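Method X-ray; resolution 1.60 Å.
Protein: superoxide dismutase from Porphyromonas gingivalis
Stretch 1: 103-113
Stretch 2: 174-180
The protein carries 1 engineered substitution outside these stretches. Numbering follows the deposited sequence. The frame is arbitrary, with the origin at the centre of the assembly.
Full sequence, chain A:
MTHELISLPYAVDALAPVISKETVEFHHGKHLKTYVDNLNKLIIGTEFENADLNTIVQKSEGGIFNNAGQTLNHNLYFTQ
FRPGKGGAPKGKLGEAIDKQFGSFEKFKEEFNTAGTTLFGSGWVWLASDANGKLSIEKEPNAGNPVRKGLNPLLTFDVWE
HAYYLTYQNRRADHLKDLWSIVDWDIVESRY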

# COMPACT_ATOMS: atom_id res chain seq x y z
N SER A 103 -10.40 -18.47 -22.78
CA SER A 103 -11.76 -18.40 -22.28
C SER A 103 -11.84 -17.29 -21.25
O SER A 103 -10.82 -16.80 -20.78
CB SER A 103 -12.15 -19.71 -21.59
OG SER A 103 -11.35 -19.97 -20.44
N PHE A 104 -13.06 -16.91 -20.91
CA PHE A 104 -13.24 -15.89 -19.90
C PHE A 104 -12.72 -16.42 -18.55
O PHE A 104 -12.06 -15.69 -17.80
CB PHE A 104 -14.71 -15.52 -19.79
CG PHE A 104 -15.00 -14.47 -18.76
CD1 PHE A 104 -14.20 -13.33 -18.66
CD2 PHE A 104 -16.07 -14.60 -17.90
CE1 PHE A 104 -14.47 -12.34 -17.71
CE2 PHE A 104 -16.36 -13.62 -16.95
CZ PHE A 104 -15.56 -12.50 -16.85
N GLU A 105 -13.01 -17.68 -18.24
CA GLU A 105 -12.58 -18.27 -16.97
C GLU A 105 -11.08 -18.26 -16.80
O GLU A 105 -10.58 -17.92 -15.72
CB GLU A 105 -13.08 -19.71 -16.85
CG GLU A 105 -14.55 -19.81 -16.53
CD GLU A 105 -14.92 -19.08 -15.25
OE1 GLU A 105 -14.30 -19.36 -14.19
OE2 GLU A 105 -15.83 -18.22 -15.29
N LYS A 106 -10.37 -18.63 -17.85
CA LYS A 106 -8.92 -18.63 -17.82
C LYS A 106 -8.41 -17.19 -17.65
O LYS A 106 -7.44 -16.95 -16.94
CB LYS A 106 -8.35 -19.21 -19.11
CG LYS A 106 -6.88 -19.57 -19.04
CD LYS A 106 -6.63 -20.61 -17.95
CE LYS A 106 -5.16 -20.99 -17.84
NZ LYS A 106 -4.24 -19.89 -18.27
N PHE A 107 -9.08 -16.24 -18.29
CA PHE A 107 -8.67 -14.85 -18.18
C PHE A 107 -8.80 -14.40 -16.72
O PHE A 107 -7.89 -13.77 -16.18
CB PHE A 107 -9.54 -13.95 -19.04
CG PHE A 107 -9.44 -12.49 -18.67
CD1 PHE A 107 -8.25 -11.80 -18.84
CD2 PHE A 107 -10.53 -11.82 -18.11
CE1 PHE A 107 -8.12 -10.47 -18.45
CE2 PHE A 107 -10.40 -10.49 -17.71
CZ PHE A 107 -9.20 -9.82 -17.89
N LYS A 108 -9.93 -14.73 -16.10
CA LYS A 108 -10.14 -14.31 -14.72
C LYS A 108 -9.04 -14.89 -13.84
O LYS A 108 -8.51 -14.21 -12.95
CB LYS A 108 -11.50 -14.76 -14.21
CG LYS A 108 -12.66 -14.10 -14.92
CD LYS A 108 -13.87 -15.01 -14.86
CE LYS A 108 -14.62 -14.80 -13.59
NZ LYS A 108 -15.73 -15.79 -13.48
N GLU A 109 -8.70 -16.14 -14.09
CA GLU A 109 -7.65 -16.78 -13.31
C GLU A 109 -6.34 -16.00 -13.41
O GLU A 109 -5.70 -15.72 -12.40
CB GLU A 109 -7.48 -18.25 -13.76
CG GLU A 109 -6.11 -18.56 -14.37
CD GLU A 109 -5.69 -20.04 -14.23
OE1 GLU A 109 -4.67 -20.41 -14.84
OE2 GLU A 109 -6.38 -20.82 -13.53
N GLU A 110 -5.93 -15.63 -14.63
CA GLU A 110 -4.68 -14.91 -14.81
C GLU A 110 -4.73 -13.51 -14.23
O GLU A 110 -3.75 -13.04 -13.65
CB GLU A 110 -4.30 -14.82 -16.29
CG GLU A 110 -4.16 -16.19 -16.93
CD GLU A 110 -3.83 -16.11 -18.39
OE1 GLU A 110 -3.09 -15.19 -18.80
OE2 GLU A 110 -4.32 -16.99 -19.15
N PHE A 111 -5.87 -12.85 -14.39
CA PHE A 111 -6.04 -11.49 -13.88
C PHE A 111 -5.97 -11.51 -12.35
O PHE A 111 -5.22 -10.73 -11.72
CB PHE A 111 -7.39 -10.94 -14.38
CG PHE A 111 -7.43 -9.43 -14.48
CD1 PHE A 111 -8.16 -8.69 -13.56
CD2 PHE A 111 -6.75 -8.76 -15.49
CE1 PHE A 111 -8.22 -7.28 -13.65
CE2 PHE A 111 -6.79 -7.35 -15.59
CZ PHE A 111 -7.53 -6.61 -14.67
N ASN A 112 -6.73 -12.42 -11.74
CA ASN A 112 -6.71 -12.55 -10.28
C ASN A 112 -5.28 -12.83 -9.80
O ASN A 112 -4.82 -12.27 -8.80
CB ASN A 112 -7.62 -13.72 -9.85
CG ASN A 112 -9.10 -13.43 -10.04
OD1 ASN A 112 -9.51 -12.29 -10.28
ND2 ASN A 112 -9.91 -14.47 -9.93
N THR A 113 -4.56 -13.69 -10.52
CA THR A 113 -3.21 -14.03 -10.10
C THR A 113 -2.28 -12.83 -10.16
O THR A 113 -1.48 -12.62 -9.28
CB THR A 113 -2.60 -15.17 -10.94
OG1 THR A 113 -3.34 -16.38 -10.72
CG2 THR A 113 -1.17 -15.39 -10.52
N HIS A 174 -11.27 -10.88 -2.42
CA HIS A 174 -11.87 -9.64 -2.90
C HIS A 174 -11.86 -9.62 -4.42
O HIS A 174 -12.85 -9.24 -5.03
CB HIS A 174 -11.08 -8.43 -2.40
CG HIS A 174 -11.50 -7.14 -3.03
ND1 HIS A 174 -12.68 -6.51 -2.74
CD2 HIS A 174 -10.82 -6.30 -3.86
CE1 HIS A 174 -12.73 -5.34 -3.36
NE2 HIS A 174 -11.60 -5.20 -4.05
N LEU A 175 -10.74 -10.02 -5.01
CA LEU A 175 -10.64 -10.02 -6.46
C LEU A 175 -11.65 -10.95 -7.07
O LEU A 175 -12.30 -10.63 -8.09
CB LEU A 175 -9.23 -10.41 -6.90
CG LEU A 175 -8.13 -9.45 -6.40
CD1 LEU A 175 -6.82 -9.78 -7.12
CD2 LEU A 175 -8.51 -7.98 -6.65
N LYS A 176 -11.82 -12.12 -6.45
CA LYS A 176 -12.79 -13.06 -7.00
C LYS A 176 -14.21 -12.46 -6.99
O LYS A 176 -14.99 -12.69 -7.93
CB LYS A 176 -12.69 -14.42 -6.27
CG LYS A 176 -13.52 -14.56 -5.03
CD LYS A 176 -12.79 -15.41 -3.98
CE LYS A 176 -13.64 -15.56 -2.73
NZ LYS A 176 -14.56 -14.40 -2.60
N ASP A 177 -14.53 -11.66 -5.97
CA ASP A 177 -15.83 -11.04 -5.87
C ASP A 177 -16.00 -9.84 -6.79
O ASP A 177 -17.11 -9.49 -7.13
CB ASP A 177 -16.12 -10.56 -4.43
CG ASP A 177 -16.52 -11.69 -3.49
OD1 ASP A 177 -17.10 -12.70 -3.97
OD2 ASP A 177 -16.26 -11.55 -2.28
N LEU A 178 -14.91 -9.20 -7.21
CA LEU A 178 -15.06 -8.03 -8.05
C LEU A 178 -15.74 -8.36 -9.35
O LEU A 178 -16.44 -7.53 -9.93
CB LEU A 178 -13.70 -7.39 -8.33
CG LEU A 178 -13.12 -6.54 -7.22
CD1 LEU A 178 -11.71 -6.07 -7.68
CD2 LEU A 178 -14.03 -5.34 -6.89
N TRP A 179 -15.54 -9.59 -9.82
CA TRP A 179 -16.17 -9.95 -11.09
C TRP A 179 -17.68 -9.82 -11.10
O TRP A 179 -18.30 -9.52 -12.14
CB TRP A 179 -15.76 -11.37 -11.48
CG TRP A 179 -14.30 -11.53 -11.58
CD1 TRP A 179 -13.48 -12.16 -10.68
CD2 TRP A 179 -13.45 -11.05 -12.63
NE1 TRP A 179 -12.17 -12.09 -11.11
CE2 TRP A 179 -12.13 -11.41 -12.30
CE3 TRP A 179 -13.68 -10.34 -13.83
CZ2 TRP A 179 -11.03 -11.10 -13.10
CZ3 TRP A 179 -12.56 -10.02 -14.64
CH2 TRP A 179 -11.27 -10.40 -14.26
N SER A 180 -18.30 -9.99 -9.93
CA SER A 180 -19.73 -9.90 -9.80
C SER A 180 -20.29 -8.49 -9.99
O SER A 180 -21.49 -8.33 -10.22
CB SER A 180 -20.18 -10.48 -8.45
OG SER A 180 -19.88 -9.61 -7.36

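Residues 104-113 form a helix that continues later in the chain, with S103 at its N-cap. Regular i to i+4 hydrogen bonds run along it, from F107 N to S103 O (3.1 Å) through T113 N to E109 O (3.0 Å). At the start of the helix, where backbone amides lack a preceding turn to supply acceptors, S103 OG accepts from K106 N at 3.1 Å, a capping bond. The second stretch enters as a helix already under way; L178 N makes only weak bonds, to H174 O (3.0 Å) and L175 O (3.1 Å), and S180 N donates to D177 O (3.1 Å). The backbones come nearest where N112 CA lies 6.0 Å from L175 CA.

W179 dominates the contact. Its CA-to-CB bond points toward the first helix, and with chi1 at -57° (m) its indole meets residues from successive turns: F104, F107, K108, F111 and N112. The one hydrogen bond across the stretches runs from W179 NE1 to N112 OD1, at 2.8 Å with an angle of 145° at the hydrogen. The acceptor lies at the indole edge, near its plane, as the in-plane N-H requires. This bond gives the buried indole's polar atom, W179 NE1, an acceptor; N112 ND2, 3.5 Å from W179 NE1, is a second donor and makes no bond with it.

K108 covers one face of the indole. K108 CG sits 3.7 Å from the centroid of the W179 six-membered ring and 7° off its normal, a CH-pi contact almost directly over the ring. Farther along, K108 NZ is 5.2 Å from the centroid of the five-membered ring, at most a weak cation-pi attraction. Its charge is met more directly by a salt bridge within the helix, K108 NZ to E105 OE2 at 3.0 Å.

Three phenylalanines pack against the six-membered ring. F104 directs its edge toward the indole face in an offset edge-to-face pair, planes at 89° and centroids 5.9 Å apart; its closest approach is F104 CZ to W179 CE3, 4.2 Å. F107 and F111 meet the indole obliquely, at 77° and 64°, with F107 CE2 and F111 CD1 each 3.6 Å from W179 CH2. Both therefore converge on the same outer carbon.

L175 extends the packing beside N112, its CD1 lying 3.6 Å from N112 O. K176 is peripheral: its side-chain end leads away, and K176 NZ forms a salt bridge with D177 OD2 at 3.3 Å.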